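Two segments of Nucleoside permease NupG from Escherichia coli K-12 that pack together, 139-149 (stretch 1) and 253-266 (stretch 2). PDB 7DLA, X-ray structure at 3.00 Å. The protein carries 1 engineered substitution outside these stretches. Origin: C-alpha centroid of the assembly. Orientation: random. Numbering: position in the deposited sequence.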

# COMPACT_ATOMS: atom_id res chain seq x y z
N GLY A 139 -14.20 -1.57 0.59
CA GLY A 139 -12.96 -0.91 1.04
C GLY A 139 -12.23 -0.38 -0.17
O GLY A 139 -11.54 0.62 -0.05
N THR A 140 -12.38 -1.08 -1.29
CA THR A 140 -11.83 -0.73 -2.60
C THR A 140 -12.68 0.39 -3.17
O THR A 140 -12.13 1.26 -3.81
N ILE A 141 -13.98 0.37 -2.93
CA ILE A 141 -14.83 1.48 -3.44
C ILE A 141 -14.50 2.73 -2.64
O ILE A 141 -14.34 3.79 -3.23
N GLY A 142 -14.43 2.61 -1.32
CA GLY A 142 -14.06 3.78 -0.54
C GLY A 142 -12.78 4.41 -1.03
O GLY A 142 -12.71 5.63 -1.24
N PHE A 143 -11.77 3.59 -1.29
CA PHE A 143 -10.48 4.09 -1.74
C PHE A 143 -10.60 4.79 -3.10
O PHE A 143 -10.23 5.96 -3.24
N ILE A 144 -11.07 4.06 -4.13
CA ILE A 144 -11.08 4.65 -5.47
C ILE A 144 -12.00 5.87 -5.54
O ILE A 144 -11.68 6.86 -6.22
N MET A 145 -13.11 5.86 -4.82
CA MET A 145 -13.96 7.04 -4.81
C MET A 145 -13.31 8.18 -4.07
O MET A 145 -13.46 9.32 -4.50
N ALA A 146 -12.63 7.93 -2.95
CA ALA A 146 -11.95 9.03 -2.26
C ALA A 146 -10.96 9.70 -3.19
O ALA A 146 -10.90 10.94 -3.26
N MET A 147 -10.20 8.91 -3.93
CA MET A 147 -9.34 9.45 -4.98
C MET A 147 -10.14 10.29 -5.96
O MET A 147 -9.78 11.43 -6.27
N TRP A 148 -11.26 9.73 -6.45
CA TRP A 148 -12.09 10.45 -7.40
C TRP A 148 -12.58 11.78 -6.84
O TRP A 148 -12.60 12.81 -7.53
N VAL A 149 -13.00 11.77 -5.58
CA VAL A 149 -13.62 12.95 -5.00
C VAL A 149 -12.59 14.04 -4.86
O VAL A 149 -12.71 15.12 -5.46
N ALA A 253 -5.04 13.90 -11.93
CA ALA A 253 -4.19 12.73 -12.04
C ALA A 253 -4.76 11.56 -11.26
O ALA A 253 -4.71 10.42 -11.72
N SER A 254 -5.32 11.83 -10.07
CA SER A 254 -5.91 10.77 -9.27
C SER A 254 -6.96 10.00 -10.06
O SER A 254 -7.10 8.78 -9.89
N ILE A 255 -7.62 10.65 -11.01
CA ILE A 255 -8.61 9.94 -11.83
C ILE A 255 -7.93 8.96 -12.78
O ILE A 255 -8.46 7.87 -13.05
N ILE A 256 -6.76 9.30 -13.30
CA ILE A 256 -6.08 8.36 -14.20
C ILE A 256 -5.36 7.27 -13.42
O ILE A 256 -5.44 6.08 -13.76
N MET A 257 -4.67 7.65 -12.34
CA MET A 257 -4.06 6.70 -11.42
C MET A 257 -5.07 5.70 -10.89
O MET A 257 -4.70 4.57 -10.59
N SER A 258 -6.34 6.07 -10.74
CA SER A 258 -7.30 5.11 -10.18
C SER A 258 -7.34 3.81 -10.98
O SER A 258 -7.46 2.71 -10.39
N ILE A 259 -7.22 3.91 -12.31
CA ILE A 259 -7.18 2.72 -13.16
C ILE A 259 -6.17 1.73 -12.63
O ILE A 259 -6.34 0.52 -12.79
N SER A 260 -5.15 2.23 -11.93
CA SER A 260 -4.21 1.34 -11.26
C SER A 260 -4.92 0.46 -10.23
O SER A 260 -4.78 -0.77 -10.26
N GLN A 261 -5.71 1.07 -9.33
CA GLN A 261 -6.41 0.29 -8.30
C GLN A 261 -7.50 -0.57 -8.90
O GLN A 261 -7.72 -1.72 -8.47
N ILE A 262 -8.21 -0.01 -9.87
CA ILE A 262 -9.19 -0.77 -10.64
C ILE A 262 -8.56 -2.08 -11.12
O ILE A 262 -9.06 -3.19 -10.85
N SER A 263 -7.43 -1.98 -11.83
CA SER A 263 -6.83 -3.16 -12.45
C SER A 263 -6.25 -4.10 -11.41
O SER A 263 -6.24 -5.32 -11.62
N GLU A 264 -5.77 -3.56 -10.29
CA GLU A 264 -5.29 -4.41 -9.20
C GLU A 264 -6.41 -5.28 -8.66
O GLU A 264 -6.21 -6.46 -8.39
N THR A 265 -7.61 -4.71 -8.47
CA THR A 265 -8.73 -5.52 -7.99
C THR A 265 -9.07 -6.62 -8.99
O THR A 265 -9.15 -7.81 -8.63
N LEU A 266 -9.23 -6.25 -10.27
CA LEU A 266 -9.60 -7.27 -11.25
C LEU A 266 -8.52 -8.35 -11.39
O LEU A 266 -8.81 -9.55 -11.54

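Antiparallel transmembrane-type helices often pack by setting a long, flexible side chain into a hollow formed partly by small residues, and these two segments of the permease NupG illustrate the principle. The helices run at 160° to each other, their axes 8.4 Å apart at closest approach, and together they bury 511 Å², both sides summed.

The van der Waals packing centres on Met147, which points toward the opposing helix with chi angles m, t, p and enters as a knob among Ser254, Met257, Ser258 and Gln261. Where Ser254 lies against Met147 the backbones are close, with Met147 CA and Ser254 CA 5.6 Å apart, and Met147 CE lies 3.3 Å from both Ser254 O and Ser258 CA. Its sulfur, Met147 SD, sits 3.9 Å from Gln261 CG. One turn earlier, Ile144 (m, t) also points in, placing its CD1 3.6 Å from Gln261 CB and 3.7 Å from Ile262 CG1, while its CG2 approaches Ser258 CB at 3.8 Å. Ile255 (m, m) starts out sideways, yet its end turns inward, so that Ile255 CD1 reaches Trp148 CA at 3.4 Å and Trp148 CD1 at 3.8 Å.

Polar contact across the interface is sparse. Trp148, with chi1 m, likewise leaves its backbone sideways but swings its indole nearer; Trp148 NE1 donates a weak hydrogen bond to Ser258 OG at 3.3 Å, the hydroxyl lying at the ring edge. Ser258, in rotamer p, in turn donates from OG to Ile255 O at 2.5 Å, so the Ser258 hydroxyl accepts from the indole across the interface and donates to the backbone of its own helix.

Mixed contacts complete the interface. Thr140 and Thr265, both m, face each other, with Thr140 CG2 3.0 Å from Thr265 OG1, whereas Phe143 (chi1 t) brings CE2 within 4.3 Å of Gln261 NE2.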

# COMPACT_ATOMS: atom_id res chain seq x y z
CB THR A 140 -11.90 -1.95 -3.52
OG1 THR A 140 -11.36 -3.02 -2.75
CG2 THR A 140 -11.08 -1.79 -4.77
CB ILE A 141 -16.33 1.14 -3.36
CG1 ILE A 141 -16.70 -0.02 -4.29
CG2 ILE A 141 -17.16 2.36 -3.69
CD1 ILE A 141 -18.16 -0.11 -4.55
CB PHE A 143 -9.47 2.95 -1.82
CG PHE A 143 -8.05 3.39 -1.64
CD1 PHE A 143 -7.54 3.56 -0.36
CD2 PHE A 143 -7.23 3.62 -2.73
CE1 PHE A 143 -6.23 3.96 -0.17
CE2 PHE A 143 -5.93 4.03 -2.53
CZ PHE A 143 -5.43 4.21 -1.25
CB ILE A 144 -11.43 3.61 -6.56
CG1 ILE A 144 -10.46 2.41 -6.49
CG2 ILE A 144 -11.49 4.26 -7.95
CD1 ILE A 144 -10.62 1.38 -7.63
CB MET A 145 -15.29 6.71 -4.18
CG MET A 145 -16.43 6.68 -5.13
SD MET A 145 -17.84 6.38 -4.06
CE MET A 145 -17.50 7.58 -2.77
CB ALA A 146 -11.26 8.54 -0.99
CB MET A 147 -8.65 8.30 -5.72
CG MET A 147 -7.52 7.62 -4.94
SD MET A 147 -6.91 6.09 -5.72
CE MET A 147 -6.56 6.67 -7.35
CB TRP A 148 -13.29 9.59 -7.80
CG TRP A 148 -12.98 8.58 -8.84
CD1 TRP A 148 -11.79 7.93 -9.03
CD2 TRP A 148 -13.89 8.04 -9.79
NE1 TRP A 148 -11.90 7.05 -10.07
CE2 TRP A 148 -13.18 7.09 -10.55
CE3 TRP A 148 -15.23 8.28 -10.09
CZ2 TRP A 148 -13.77 6.38 -11.59
CZ3 TRP A 148 -15.81 7.57 -11.12
CH2 TRP A 148 -15.09 6.63 -11.86
CB VAL A 149 -14.26 12.61 -3.63
CG1 VAL A 149 -14.60 13.86 -2.89
CG2 VAL A 149 -15.49 11.70 -3.79
CB ALA A 253 -2.78 13.04 -11.57
CB SER A 254 -6.49 11.34 -7.98
OG SER A 254 -5.47 11.96 -7.21
CB ILE A 255 -9.48 10.96 -12.59
CG1 ILE A 255 -10.05 11.95 -11.59
CG2 ILE A 255 -10.64 10.28 -13.29
CD1 ILE A 255 -10.75 11.27 -10.47
CB ILE A 256 -5.12 9.14 -15.13
CG1 ILE A 256 -5.90 10.26 -15.82
CG2 ILE A 256 -4.42 8.17 -16.11
CD1 ILE A 256 -7.16 9.79 -16.55
CB MET A 257 -3.38 7.43 -10.26
CG MET A 257 -2.21 8.34 -10.69
SD MET A 257 -0.70 7.47 -11.27
CE MET A 257 -0.14 6.53 -9.85
CB SER A 258 -8.68 5.74 -10.12
OG SER A 258 -9.10 6.04 -11.43
CB ILE A 259 -6.90 3.13 -14.61
CG1 ILE A 259 -7.90 4.21 -15.03
CG2 ILE A 259 -6.96 1.92 -15.54
CD1 ILE A 259 -7.76 4.63 -16.45
CB SER A 260 -3.09 2.17 -10.62
OG SER A 260 -2.35 2.88 -11.62
CB GLN A 261 -7.01 1.22 -7.26
CG GLN A 261 -6.21 2.46 -7.09
CD GLN A 261 -4.80 2.18 -6.73
OE1 GLN A 261 -3.88 2.67 -7.37
NE2 GLN A 261 -4.62 1.43 -5.66
CB ILE A 262 -9.69 0.08 -11.82
CG1 ILE A 262 -10.35 1.34 -11.32
CG2 ILE A 262 -10.79 -0.63 -12.56
CD1 ILE A 262 -10.96 2.15 -12.44
CB SER A 263 -5.76 -2.75 -13.45
OG SER A 263 -5.44 -3.85 -14.24
CB GLU A 264 -4.74 -3.56 -8.07
CG GLU A 264 -4.65 -4.32 -6.77
CD GLU A 264 -4.09 -3.48 -5.66
OE1 GLU A 264 -3.87 -2.26 -5.88
OE2 GLU A 264 -3.82 -4.06 -4.58
CB THR A 265 -9.96 -4.63 -7.72
OG1 THR A 265 -9.68 -3.66 -6.70
CG2 THR A 265 -11.15 -5.48 -7.29
CB LEU A 266 -9.86 -6.63 -12.60
CG LEU A 266 -10.91 -5.55 -12.60
CD1 LEU A 266 -10.95 -4.98 -14.00
CD2 LEU A 266 -12.22 -6.15 -12.25